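PDB 3OEP: urea carboxylase from Thermus thermophilus, which is of unknown function but is a KipI-KipA homologue built of cyclophilin-like parts that may bind ATP and may act as a hydrolase. Local coordinates for residues A93-L98 with R134-P139; E275-G280 with G329-L334; G297-L302 with R324-G329. All coordinates share one frame; numbering follows the deposited sequence. Where two conformers were deposited one is given.

Contact 1. Residues A93-L98 with R134-P139; sequences ASRLGL and RLPRKP
Arg95 and Leu96, on the last turn of helix 89-96, reach the irregular segment 134-139 with no direct hydrogen bond between them; van der Waals contacts and two bridging waters make the contact. Leu135 CD1 sits over the centre of one guanidinium face of Arg95, 4.0 Å from CZ, the two side chains crossing at roughly a right angle. Leu96 works on the flank nearer Arg134: its CD2 approaches Arg134 O at 3.6 Å and Leu135 CB at 4.1 Å. The rest of the join is wet. One water accepts from Arg95 NH1 at 2.7 Å and donates to Pro136 O, while a second accepts from Arg95 NH2 at 2.9 Å and donates to Arg137 O at the same distance of 2.9 Å. The guanidinium thus grips two successive carbonyls at one remove, which also limits its rotation above Leu135.

Torsions account for the placement. Arg95 leaves the helix with CG anti to its carbonyl carbon and bends once, at chi3 (61°), and NH1 also forms a salt bridge with Glu91 one turn earlier. Leu135 holds CG in the crowded position between backbone N and carbonyl carbon (chi1 89°), which brings CD1 under the arginine. Behind it, the backbone of Leu135 is bonded to Gly154, between strands 149-153 and 156-159, and the Pro136 carbonyl is also held by Asn169 of strand 169-174.

On the helical side, Gly97 breaks the helix with a positive phi of 70°; Leu98 N returns to Ala93 O at 2.8 Å and Gly97 N bonds Ser94 O. This is a Schellman motif, a classic C-terminal helix stop, here placing a surface helix end against a loop of the KipI-like, cyclophilin-related C/D region.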
ATOM      1  N   ALA A  93       2.329   7.024 -33.367  1.00 16.65           N
ATOM      2  CA  ALA A  93       2.604   7.881 -34.529  1.00 18.74           C
ATOM      3  C   ALA A  93       1.488   7.788 -35.570  1.00 20.13           C
ATOM      4  O   ALA A  93       1.003   8.814 -36.066  1.00 19.93           O
ATOM      5  CB  ALA A  93       3.949   7.516 -35.157  1.00 18.74           C
ATOM      6  N   SER A  94       1.083   6.562 -35.901  0.50 21.34           N
ATOM      7  CA  SER A  94       0.035   6.333 -36.903  0.50 22.96           C
ATOM      8  C   SER A  94      -1.298   6.945 -36.495  0.50 23.08           C
ATOM      9  O   SER A  94      -1.944   7.630 -37.292  0.50 24.28           O
ATOM     10  CB  SER A  94      -0.165   4.836 -37.148  0.50 23.74           C
ATOM     11  OG  SER A  94       0.942   4.276 -37.829  0.50 25.79           O
ATOM     12  N   ARG A  95      -1.704   6.696 -35.252  1.00 21.88           N
ATOM     13  CA  ARG A  95      -2.986   7.189 -34.754  1.00 21.47           C
ATOM     14  C   ARG A  95      -3.053   8.718 -34.662  1.00 19.86           C
ATOM     15  O   ARG A  95      -4.138   9.291 -34.703  1.00 19.61           O
ATOM     16  CB  ARG A  95      -3.315   6.546 -33.406  1.00 20.52           C
ATOM     17  CG  ARG A  95      -3.600   5.052 -33.526  1.00 23.75           C
ATOM     18  CD  ARG A  95      -3.710   4.387 -32.186  1.00 28.01           C
ATOM     19  NE  ARG A  95      -4.799   4.939 -31.388  1.00 30.88           N
ATOM     20  CZ  ARG A  95      -5.055   4.596 -30.129  1.00 33.62           C
ATOM     21  NH1 ARG A  95      -4.304   3.687 -29.512  1.00 35.76           N
ATOM     22  NH2 ARG A  95      -6.070   5.156 -29.484  1.00 35.74           N
ATOM     23  N   LEU A  96      -1.896   9.371 -34.566  1.00 18.65           N
ATOM     24  CA  LEU A  96      -1.838  10.829 -34.437  1.00 17.85           C
ATOM     25  C   LEU A  96      -1.459  11.541 -35.734  1.00 18.34           C
ATOM     26  O   LEU A  96      -1.407  12.772 -35.764  1.00 19.07           O
ATOM     27  CB  LEU A  96      -0.847  11.218 -33.334  1.00 16.06           C
ATOM     28  CG  LEU A  96      -1.266  10.831 -31.914  1.00 19.18           C
ATOM     29  CD1 LEU A  96      -0.109  11.028 -30.951  1.00 17.74           C
ATOM     30  CD2 LEU A  96      -2.501  11.627 -31.471  1.00 21.07           C
ATOM     31  N   GLY A  97      -1.208  10.776 -36.797  1.00 19.81           N
ATOM     32  CA  GLY A  97      -0.812  11.338 -38.083  1.00 19.25           C
ATOM     33  C   GLY A  97       0.585  11.924 -38.070  1.00 19.44           C
ATOM     34  O   GLY A  97       0.888  12.839 -38.835  1.00 20.02           O
ATOM     35  N   LEU A  98       1.442  11.382 -37.208  1.00 17.74           N
ATOM     36  CA  LEU A  98       2.789  11.910 -36.998  1.00 18.18           C
ATOM     37  C   LEU A  98       3.852  10.941 -37.503  1.00 18.54           C
ATOM     38  O   LEU A  98       3.632   9.729 -37.544  1.00 20.37           O
ATOM     39  CB  LEU A  98       3.022  12.142 -35.505  1.00 18.08           C
ATOM     40  CG  LEU A  98       2.164  13.193 -34.806  1.00 18.64           C
ATOM     41  CD1 LEU A  98       2.272  13.054 -33.286  1.00 15.02           C
ATOM     42  CD2 LEU A  98       2.578  14.582 -35.257  1.00 20.61           C
ATOM     43  N   ARG A 134      -1.391  13.952 -27.649  1.00 13.67           N
ATOM     44  CA  ARG A 134      -2.387  13.435 -26.707  1.00 14.08           C
ATOM     45  C   ARG A 134      -3.241  12.333 -27.325  1.00 16.53           C
ATOM     46  O   ARG A 134      -3.922  12.549 -28.326  1.00 16.99           O
ATOM     47  CB  ARG A 134      -3.275  14.569 -26.195  1.00 15.00           C
ATOM     48  CG  ARG A 134      -2.488  15.590 -25.416  1.00 15.43           C
ATOM     49  CD  ARG A 134      -3.353  16.692 -24.850  1.00 16.07           C
ATOM     50  NE  ARG A 134      -2.519  17.774 -24.340  1.00 15.34           N
ATOM     51  CZ  ARG A 134      -2.968  18.949 -23.918  1.00 21.32           C
ATOM     52  NH1 ARG A 134      -4.274  19.219 -23.923  1.00 23.48           N
ATOM     53  NH2 ARG A 134      -2.102  19.861 -23.486  1.00 19.75           N
ATOM     54  N   LEU A 135      -3.205  11.150 -26.723  1.00 16.73           N
ATOM     55  CA  LEU A 135      -4.092  10.080 -27.154  1.00 19.56           C
ATOM     56  C   LEU A 135      -4.477   9.187 -25.984  1.00 19.34           C
ATOM     57  O   LEU A 135      -3.731   9.085 -25.006  1.00 18.61           O
ATOM     58  CB  LEU A 135      -3.477   9.274 -28.301  1.00 22.60           C
ATOM     59  CG  LEU A 135      -2.595   8.078 -27.987  1.00 23.52           C
ATOM     60  CD1 LEU A 135      -2.232   7.311 -29.268  1.00 19.85           C
ATOM     61  CD2 LEU A 135      -1.349   8.553 -27.254  1.00 25.15           C
ATOM     62  N   PRO A 136      -5.651   8.546 -26.078  1.00 20.21           N
ATOM     63  CA  PRO A 136      -6.152   7.774 -24.953  1.00 21.32           C
ATOM     64  C   PRO A 136      -5.299   6.556 -24.625  1.00 19.83           C
ATOM     65  O   PRO A 136      -4.575   6.035 -25.481  1.00 18.91           O
ATOM     66  CB  PRO A 136      -7.551   7.330 -25.414  1.00 22.91           C
ATOM     67  CG  PRO A 136      -7.913   8.222 -26.510  1.00 25.17           C
ATOM     68  CD  PRO A 136      -6.637   8.620 -27.172  1.00 22.82           C
ATOM     69  N   ARG A 137      -5.406   6.110 -23.381  1.00 22.30           N
ATOM     70  CA  ARG A 137      -4.787   4.869 -22.962  1.00 23.53           C
ATOM     71  C   ARG A 137      -5.407   3.684 -23.702  1.00 24.03           C
ATOM     72  O   ARG A 137      -6.448   3.811 -24.355  1.00 22.95           O
ATOM     73  CB  ARG A 137      -4.899   4.702 -21.440  1.00 25.56           C
ATOM     74  CG  ARG A 137      -6.301   4.514 -20.884  1.00 31.24           C
ATOM     75  CD  ARG A 137      -6.252   4.481 -19.355  1.00 37.98           C
ATOM     76  NE  ARG A 137      -7.385   3.760 -18.773  1.00 43.84           N
ATOM     77  CZ  ARG A 137      -8.563   4.299 -18.453  1.00 50.04           C
ATOM     78  NH1 ARG A 137      -8.812   5.592 -18.654  1.00 52.46           N
ATOM     79  NH2 ARG A 137      -9.514   3.530 -17.931  1.00 52.85           N
ATOM     80  N   LYS A 138      -4.752   2.534 -23.603  1.00 25.22           N
ATOM     81  CA  LYS A 138      -5.190   1.338 -24.312  1.00 27.12           C
ATOM     82  C   LYS A 138      -6.505   0.829 -23.721  1.00 28.92           C
ATOM     83  O   LYS A 138      -6.729   0.957 -22.514  1.00 27.33           O
ATOM     84  CB  LYS A 138      -4.114   0.252 -24.240  1.00 28.41           C
ATOM     85  CG  LYS A 138      -2.807   0.643 -24.920  1.00 29.65           C
ATOM     86  CD  LYS A 138      -1.714  -0.394 -24.703  1.00 33.23           C
ATOM     87  CE  LYS A 138      -1.678  -1.420 -25.826  1.00 35.83           C
ATOM     88  NZ  LYS A 138      -1.049  -0.868 -27.060  1.00 34.84           N
ATOM     89  N   PRO A 139      -7.389   0.271 -24.571  1.00 33.08           N
ATOM     90  CA  PRO A 139      -8.644  -0.305 -24.082  1.00 35.72           C
ATOM     91  C   PRO A 139      -8.422  -1.385 -23.028  1.00 35.93           C
ATOM     92  O   PRO A 139      -9.170  -1.456 -22.056  1.00 38.51           O
ATOM     93  CB  PRO A 139      -9.274  -0.915 -25.338  1.00 36.93           C
ATOM     94  CG  PRO A 139      -8.652  -0.210 -26.477  1.00 37.41           C
ATOM     95  CD  PRO A 139      -7.293   0.229 -26.042  1.00 33.63           C
TER
HETATM   96  O   HOH W   1      -4.045   3.710 -26.804  1.00 20.12           O
HETATM   97  O   HOH W   2      -7.242   3.814 -27.169  1.00 20.29           O

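Contact 2. Residues E275-G280 with G329-L334; sequences EFAYKG and GVRGYL
Glu275 opens the antiparallel pairing of strands 273-277 and 331-336, neighbours in a five-stranded sheet. Its CG is anti to the backbone N (chi1 179°) and the chain stays extended, running alongside Tyr333 so that the methylenes lie against the CE2 side of that ring. At the tip the carboxylate divides its oxygens: Glu275 OE1 takes a salt bridge from Arg331 NH1 at 2.9 Å, and Glu275 OE2 accepts from Tyr333 OH at 2.7 Å. Neither donor lies in the carboxylate plane; NH1 stands 61° out of it, although OE1 is close to the plane of the guanidinium.

Phe276 forms the hydrogen-bonded pair with Gly332, its N bonding Gly332 O at 3.0 Å and its O receiving Gly332 N at 2.9 Å. CG occupies the crowded position between N and carbonyl carbon (chi1 48°), folding the ring back over the facing glycine. A CH-pi contact results, with Gly332 CA 4.1 Å from the Phe276 ring centroid.

Ala277, on the same sheet face as Glu275, puts CB 3.4 Å above the guanidinium plane of Arg331, toward its rim. Tyr278 leaves the strand with positive phi, yet its N still bonds Val330 O at 2.8 Å. Its ring runs beside Val330, whose CB lies over the ring centre, 4.1 Å from the centroid; the hydroxyl bonds Ala418 O.

Further donors converge on the acid: Arg420 on OE1 and the backbone N of Leu253 on OE2. Arg331 is itself steadied through NE by Gly481 O, and Tyr333 OH also meets Asp254 N. With two arginines, a hydroxyl and a backbone N-H around one buried carboxylate, Glu275 is probably ionised, its charge compensated on the spot and its orientation fixed from several directions.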
ATOM      1  N   GLU A 275       2.887 -11.808  10.685  1.00 12.33           N
ATOM      2  CA  GLU A 275       1.533 -11.978  10.173  1.00 12.01           C
ATOM      3  C   GLU A 275       1.603 -13.092   9.138  1.00 12.38           C
ATOM      4  O   GLU A 275       2.526 -13.121   8.326  1.00 14.58           O
ATOM      5  CB  GLU A 275       1.025 -10.701   9.493  1.00 13.25           C
ATOM      6  CG  GLU A 275      -0.384 -10.835   8.922  1.00 15.32           C
ATOM      7  CD  GLU A 275      -0.804  -9.637   8.100  1.00 14.63           C
ATOM      8  OE1 GLU A 275      -0.732  -9.740   6.859  1.00 13.96           O
ATOM      9  OE2 GLU A 275      -1.215  -8.610   8.692  1.00 16.37           O
ATOM     10  N   PHE A 276       0.637 -14.003   9.165  1.00 11.78           N
ATOM     11  CA  PHE A 276       0.511 -15.022   8.122  1.00 13.69           C
ATOM     12  C   PHE A 276      -0.946 -15.237   7.751  1.00 14.57           C
ATOM     13  O   PHE A 276      -1.845 -15.049   8.572  1.00 16.29           O
ATOM     14  CB  PHE A 276       1.155 -16.346   8.545  1.00 15.49           C
ATOM     15  CG  PHE A 276       0.761 -16.802   9.914  1.00 15.18           C
ATOM     16  CD1 PHE A 276      -0.258 -17.721  10.090  1.00 20.48           C
ATOM     17  CD2 PHE A 276       1.413 -16.302  11.035  1.00 20.72           C
ATOM     18  CE1 PHE A 276      -0.622 -18.133  11.364  1.00 19.20           C
ATOM     19  CE2 PHE A 276       1.047 -16.708  12.310  1.00 22.91           C
ATOM     20  CZ  PHE A 276       0.033 -17.625  12.470  1.00 21.34           C
ATOM     21  N   ALA A 277      -1.175 -15.630   6.504  1.00 13.27           N
ATOM     22  CA  ALA A 277      -2.526 -15.774   5.991  1.00 15.94           C
ATOM     23  C   ALA A 277      -2.693 -17.067   5.209  1.00 16.25           C
ATOM     24  O   ALA A 277      -1.788 -17.479   4.481  1.00 16.56           O
ATOM     25  CB  ALA A 277      -2.884 -14.579   5.117  1.00 17.40           C
ATOM     26  N   TYR A 278      -3.849 -17.706   5.390  1.00 17.03           N
ATOM     27  CA  TYR A 278      -4.267 -18.893   4.634  1.00 19.57           C
ATOM     28  C   TYR A 278      -3.471 -20.161   4.998  1.00 19.22           C
ATOM     29  O   TYR A 278      -4.050 -21.183   5.387  1.00 20.01           O
ATOM     30  CB  TYR A 278      -4.254 -18.615   3.114  1.00 20.24           C
ATOM     31  CG  TYR A 278      -5.215 -17.502   2.665  1.00 21.45           C
ATOM     32  CD1 TYR A 278      -4.774 -16.190   2.489  1.00 24.72           C
ATOM     33  CD2 TYR A 278      -6.559 -17.776   2.425  1.00 30.33           C
ATOM     34  CE1 TYR A 278      -5.660 -15.171   2.079  1.00 27.30           C
ATOM     35  CE2 TYR A 278      -7.444 -16.776   2.016  1.00 25.95           C
ATOM     36  CZ  TYR A 278      -6.992 -15.480   1.845  1.00 26.88           C
ATOM     37  OH  TYR A 278      -7.897 -14.507   1.439  1.00 27.37           O
ATOM     38  N   LYS A 279      -2.147 -20.085   4.879  1.00 17.22           N
ATOM     39  CA  LYS A 279      -1.258 -21.164   5.276  1.00 16.42           C
ATOM     40  C   LYS A 279      -0.100 -20.566   6.061  1.00 15.98           C
ATOM     41  O   LYS A 279       0.562 -19.643   5.588  1.00 15.31           O
ATOM     42  CB  LYS A 279      -0.721 -21.904   4.055  1.00 17.30           C
ATOM     43  CG  LYS A 279       0.141 -23.109   4.382  1.00 19.18           C
ATOM     44  CD  LYS A 279       0.640 -23.795   3.127  1.00 25.01           C
ATOM     45  CE  LYS A 279       1.576 -24.943   3.466  1.00 26.78           C
ATOM     46  NZ  LYS A 279       2.094 -25.615   2.243  1.00 28.23           N
ATOM     47  N   GLY A 280       0.125 -21.107   7.252  1.00 16.21           N
ATOM     48  CA  GLY A 280       1.156 -20.613   8.143  1.00 16.04           C
ATOM     49  C   GLY A 280       2.498 -21.279   7.916  1.00 15.61           C
ATOM     50  O   GLY A 280       2.584 -22.312   7.247  1.00 15.11           O
ATOM     51  N   GLY A 329     -11.954 -17.204   9.235  1.00 31.18           N
ATOM     52  CA  GLY A 329     -10.791 -16.362   9.344  1.00 26.29           C
ATOM     53  C   GLY A 329      -9.664 -16.957   8.543  1.00 22.80           C
ATOM     54  O   GLY A 329      -9.700 -18.123   8.138  1.00 21.34           O
ATOM     55  N   VAL A 330      -8.665 -16.129   8.292  1.00 18.79           N
ATOM     56  CA  VAL A 330      -7.545 -16.524   7.471  1.00 18.74           C
ATOM     57  C   VAL A 330      -6.214 -15.983   7.945  1.00 15.67           C
ATOM     58  O   VAL A 330      -5.197 -16.416   7.437  1.00 17.57           O
ATOM     59  CB  VAL A 330      -7.721 -16.066   6.010  1.00 20.96           C
ATOM     60  CG1 VAL A 330      -8.919 -16.746   5.384  1.00 27.45           C
ATOM     61  CG2 VAL A 330      -7.840 -14.550   5.928  1.00 22.24           C
ATOM     62  N   ARG A 331      -6.213 -15.066   8.915  1.00 14.67           N
ATOM     63  CA  ARG A 331      -5.010 -14.291   9.223  1.00 13.41           C
ATOM     64  C   ARG A 331      -4.630 -14.379  10.696  1.00 13.49           C
ATOM     65  O   ARG A 331      -5.398 -14.002  11.576  1.00 13.45           O
ATOM     66  CB  ARG A 331      -5.220 -12.839   8.813  1.00 15.19           C
ATOM     67  CG  ARG A 331      -3.965 -11.990   8.746  1.00 16.51           C
ATOM     68  CD  ARG A 331      -4.251 -10.676   8.006  1.00 18.72           C
ATOM     69  NE  ARG A 331      -4.865 -10.946   6.703  1.00 18.52           N
ATOM     70  CZ  ARG A 331      -4.217 -11.133   5.555  1.00 13.45           C
ATOM     71  NH1 ARG A 331      -2.902 -11.000   5.472  1.00 19.00           N
ATOM     72  NH2 ARG A 331      -4.912 -11.413   4.462  1.00 16.71           N
ATOM     73  N   GLY A 332      -3.425 -14.878  10.940  1.00 13.96           N
ATOM     74  CA  GLY A 332      -2.905 -15.049  12.291  1.00 13.96           C
ATOM     75  C   GLY A 332      -1.686 -14.185  12.544  1.00 12.48           C
ATOM     76  O   GLY A 332      -1.035 -13.706  11.599  1.00 11.60           O
ATOM     77  N   TYR A 333      -1.391 -13.989  13.831  1.00 12.14           N
ATOM     78  CA  TYR A 333      -0.254 -13.204  14.301  1.00 11.63           C
ATOM     79  C   TYR A 333       0.533 -13.965  15.353  1.00 12.28           C
ATOM     80  O   TYR A 333      -0.045 -14.573  16.253  1.00 13.17           O
ATOM     81  CB  TYR A 333      -0.725 -11.867  14.893  1.00 12.11           C
ATOM     82  CG  TYR A 333      -1.353 -11.028  13.830  1.00 13.34           C
ATOM     83  CD1 TYR A 333      -2.707 -11.135  13.550  1.00 13.84           C
ATOM     84  CD2 TYR A 333      -0.568 -10.200  13.030  1.00 14.35           C
ATOM     85  CE1 TYR A 333      -3.279 -10.404  12.520  1.00 13.49           C
ATOM     86  CE2 TYR A 333      -1.130  -9.467  12.000  1.00 14.88           C
ATOM     87  CZ  TYR A 333      -2.479  -9.569  11.750  1.00 16.36           C
ATOM     88  OH  TYR A 333      -3.027  -8.845  10.716  1.00 15.89           O
ATOM     89  N   LEU A 334       1.854 -13.926  15.231  1.00 12.58           N
ATOM     90  CA  LEU A 334       2.731 -14.509  16.233  1.00 12.46           C
ATOM     91  C   LEU A 334       3.673 -13.427  16.730  1.00 12.40           C
ATOM     92  O   LEU A 334       4.454 -12.881  15.954  1.00 11.83           O
ATOM     93  CB  LEU A 334       3.523 -15.670  15.643  1.00 11.85           C
ATOM     94  CG  LEU A 334       4.417 -16.441  16.615  1.00 14.95           C
ATOM     95  CD1 LEU A 334       3.571 -17.233  17.599  1.00 14.09           C
ATOM     96  CD2 LEU A 334       5.363 -17.351  15.834  1.00 16.79           C
TER

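Contact 3. Residues G297-L302 with R324-G329; sequences GFVALL and RPRGPG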
ATOM      1  N   GLY A 297      -8.404 -18.178  11.989  1.00 19.64           N
ATOM      2  CA  GLY A 297      -8.114 -19.054  10.864  1.00 20.80           C
ATOM      3  C   GLY A 297      -7.213 -20.235  11.164  1.00 20.12           C
ATOM      4  O   GLY A 297      -7.017 -21.086  10.299  1.00 18.63           O
ATOM      5  N   PHE A 298      -6.669 -20.299  12.380  1.00 17.73           N
ATOM      6  CA  PHE A 298      -5.751 -21.377  12.770  1.00 17.32           C
ATOM      7  C   PHE A 298      -5.824 -21.679  14.258  1.00 17.44           C
ATOM      8  O   PHE A 298      -6.297 -20.868  15.047  1.00 17.82           O
ATOM      9  CB  PHE A 298      -4.292 -21.001  12.506  1.00 16.84           C
ATOM     10  CG  PHE A 298      -4.018 -20.486  11.130  1.00 16.88           C
ATOM     11  CD1 PHE A 298      -3.573 -21.341  10.134  1.00 18.09           C
ATOM     12  CD2 PHE A 298      -4.155 -19.134  10.843  1.00 17.90           C
ATOM     13  CE1 PHE A 298      -3.298 -20.865   8.862  1.00 20.96           C
ATOM     14  CE2 PHE A 298      -3.883 -18.648   9.574  1.00 19.89           C
ATOM     15  CZ  PHE A 298      -3.449 -19.514   8.581  1.00 22.91           C
ATOM     16  N   VAL A 299      -5.327 -22.853  14.623  1.00 17.93           N
ATOM     17  CA  VAL A 299      -4.897 -23.129  15.989  1.00 18.77           C
ATOM     18  C   VAL A 299      -3.418 -23.462  15.902  1.00 18.51           C
ATOM     19  O   VAL A 299      -2.982 -24.121  14.956  1.00 19.73           O
ATOM     20  CB  VAL A 299      -5.677 -24.290  16.659  1.00 21.18           C
ATOM     21  CG1 VAL A 299      -7.137 -23.892  16.884  1.00 22.74           C
ATOM     22  CG2 VAL A 299      -5.576 -25.568  15.843  1.00 23.74           C
ATOM     23  N   ALA A 300      -2.638 -22.963  16.852  1.00 18.85           N
ATOM     24  CA  ALA A 300      -1.217 -23.246  16.882  1.00 18.53           C
ATOM     25  C   ALA A 300      -1.010 -24.653  17.429  1.00 19.93           C
ATOM     26  O   ALA A 300      -1.787 -25.127  18.265  1.00 19.82           O
ATOM     27  CB  ALA A 300      -0.474 -22.209  17.726  1.00 18.00           C
ATOM     28  N   LEU A 301       0.034 -25.314  16.933  1.00 19.35           N
ATOM     29  CA  LEU A 301       0.357 -26.687  17.317  0.50 19.92           C
ATOM     30  C   LEU A 301       1.782 -26.731  17.830  1.00 19.66           C
ATOM     31  O   LEU A 301       2.718 -26.398  17.100  1.00 16.88           O
ATOM     32  CB  LEU A 301       0.235 -27.641  16.127  0.50 21.31           C
ATOM     33  CG  LEU A 301      -1.143 -27.890  15.525  0.50 22.90           C
ATOM     34  CD1 LEU A 301      -1.022 -28.872  14.368  0.50 24.01           C
ATOM     35  CD2 LEU A 301      -2.098 -28.415  16.571  0.50 21.56           C
ATOM     36  N   LEU A 302       1.952 -27.146  19.085  1.00 19.62           N
ATOM     37  CA  LEU A 302       3.275 -27.212  19.693  1.00 20.72           C
ATOM     38  C   LEU A 302       3.347 -28.426  20.607  1.00 24.11           C
ATOM     39  O   LEU A 302       2.532 -28.561  21.518  1.00 22.80           O
ATOM     40  CB  LEU A 302       3.555 -25.937  20.493  1.00 20.97           C
ATOM     41  CG  LEU A 302       4.915 -25.858  21.192  1.00 23.51           C
ATOM     42  CD1 LEU A 302       6.035 -25.864  20.168  1.00 20.43           C
ATOM     43  CD2 LEU A 302       4.994 -24.620  22.084  1.00 23.58           C
ATOM     44  N   ARG A 324      -2.373 -25.087  12.372  1.00 16.74           N
ATOM     45  CA  ARG A 324      -3.383 -25.926  11.753  1.00 17.63           C
ATOM     46  C   ARG A 324      -4.565 -25.065  11.319  1.00 17.42           C
ATOM     47  O   ARG A 324      -5.200 -24.440  12.155  1.00 17.28           O
ATOM     48  CB  ARG A 324      -3.847 -26.978  12.761  1.00 19.55           C
ATOM     49  CG  ARG A 324      -4.920 -27.924  12.254  1.00 25.36           C
ATOM     50  CD  ARG A 324      -5.186 -29.013  13.290  1.00 29.30           C
ATOM     51  NE  ARG A 324      -4.054 -29.932  13.414  1.00 33.54           N
ATOM     52  CZ  ARG A 324      -3.860 -30.785  14.423  1.00 36.98           C
ATOM     53  NH1 ARG A 324      -4.712 -30.852  15.441  1.00 38.86           N
ATOM     54  NH2 ARG A 324      -2.794 -31.577  14.416  1.00 37.85           N
ATOM     55  N   PRO A 325      -4.875 -25.030  10.013  1.00 17.97           N
ATOM     56  CA  PRO A 325      -6.018 -24.218   9.596  1.00 19.77           C
ATOM     57  C   PRO A 325      -7.313 -24.650  10.283  1.00 21.62           C
ATOM     58  O   PRO A 325      -7.568 -25.844  10.430  1.00 21.95           O
ATOM     59  CB  PRO A 325      -6.082 -24.455   8.085  1.00 20.58           C
ATOM     60  CG  PRO A 325      -4.684 -24.807   7.711  1.00 19.77           C
ATOM     61  CD  PRO A 325      -4.155 -25.597   8.858  1.00 19.84           C
ATOM     62  N   ARG A 326      -8.114 -23.683  10.722  1.00 24.09           N
ATOM     63  CA  ARG A 326      -9.360 -23.995  11.411  1.00 27.56           C
ATOM     64  C   ARG A 326     -10.324 -22.830  11.419  1.00 30.30           C
ATOM     65  O   ARG A 326      -9.928 -21.682  11.642  1.00 26.18           O
ATOM     66  CB  ARG A 326      -9.098 -24.409  12.859  1.00 29.63           C
ATOM     67  CG  ARG A 326     -10.383 -24.644  13.662  1.00 33.59           C
ATOM     68  CD  ARG A 326     -10.136 -25.447  14.910  1.00 37.48           C
ATOM     69  NE  ARG A 326      -9.500 -26.728  14.611  1.00 40.04           N
ATOM     70  CZ  ARG A 326      -8.982 -27.543  15.525  1.00 39.46           C
ATOM     71  NH1 ARG A 326      -9.031 -27.228  16.817  1.00 40.74           N
ATOM     72  NH2 ARG A 326      -8.412 -28.682  15.146  1.00 40.81           N
ATOM     73  N   GLY A 327     -11.595 -23.154  11.194  1.00 33.48           N
ATOM     74  CA  GLY A 327     -12.689 -22.229  11.423  1.00 35.83           C
ATOM     75  C   GLY A 327     -12.720 -21.092  10.435  1.00 36.95           C
ATOM     76  O   GLY A 327     -12.032 -21.135   9.408  1.00 36.32           O
ATOM     77  N   PRO A 328     -13.531 -20.064  10.739  1.00 38.65           N
ATOM     78  CA  PRO A 328     -13.531 -18.876   9.920  1.00 37.82           C
ATOM     79  C   PRO A 328     -12.287 -18.048  10.193  1.00 34.53           C
ATOM     80  O   PRO A 328     -11.646 -18.176  11.249  1.00 35.57           O
ATOM     81  CB  PRO A 328     -14.790 -18.135  10.376  1.00 39.52           C
ATOM     82  CG  PRO A 328     -14.937 -18.508  11.795  1.00 41.00           C
ATOM     83  CD  PRO A 328     -14.423 -19.924  11.906  1.00 40.67           C
ATOM     84  N   GLY A 329     -11.954 -17.204   9.235  1.00 31.18           N
ATOM     85  CA  GLY A 329     -10.791 -16.362   9.344  1.00 26.29           C
ATOM     86  C   GLY A 329      -9.664 -16.957   8.543  1.00 22.80           C
ATOM     87  O   GLY A 329      -9.700 -18.123   8.138  1.00 21.34           O
TER
HETATM   88  O   HOH W   3      -8.137 -20.685   7.845  1.00 31.56           O
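Two neighbouring strands of a six-stranded antiparallel sheet, 298-302 and 320-325, meet here in the carboxyltransferase A/B region. The tight part is backbone. Val299 and Arg324 form the hydrogen-bonded pair, with Val299 N to Arg324 O at 2.9 Å and Arg324 N to Val299 O at 2.8 Å. Two residues further along, past the non-hydrogen-bonded pair Phe298/Pro325, Arg326 N reaches Gly297 O at 2.9 Å, approaching from above the carbonyl plane (56° out of it). Gly297 and Gly329, both with positive phi, then bring their CA atoms to within 4.1 Å. Phe298 turns its ring to the buried side, edge-to-face with Phe276.

On the other face the exposed Arg324 and Arg326 cover Leu301 and the buried Val299. Each arginine bends once at chi3 and lays its guanidinium over an aliphatic side chain: Leu301 CD2 stands 3.6 Å above the plane of Arg324, and Val299 CG2 3.9 Å above that of Arg326. Both flat groups end in salt bridges to the single carboxylate of Glu306. Where the chain loops out past Arg326, a water bridges two carbonyls, donating to Gly297 O at 2.7 Å and to Gly329 O at 3.0 Å.

Contact 1 lies in the C/D region, its centre 46 Å from that of contact 2 and 53 Å from that of contact 3, across the chain's centre from both. It is a surface join of helix end and loop, relying on water bridges. Contact 2 is buried and contact 3 only partly so; with centres 8 Å apart, they belong to two sheets of the A/B region and share Gly329, where strand 320-325 passes on to strand 331-336; the rings of Phe276 and Phe298 pack between them. Strand pairing supports both. Their arginines all pair with an acid, but Arg331 does so in the interior, whereas those of contact 3 are exposed, as is Arg95 in contact 1.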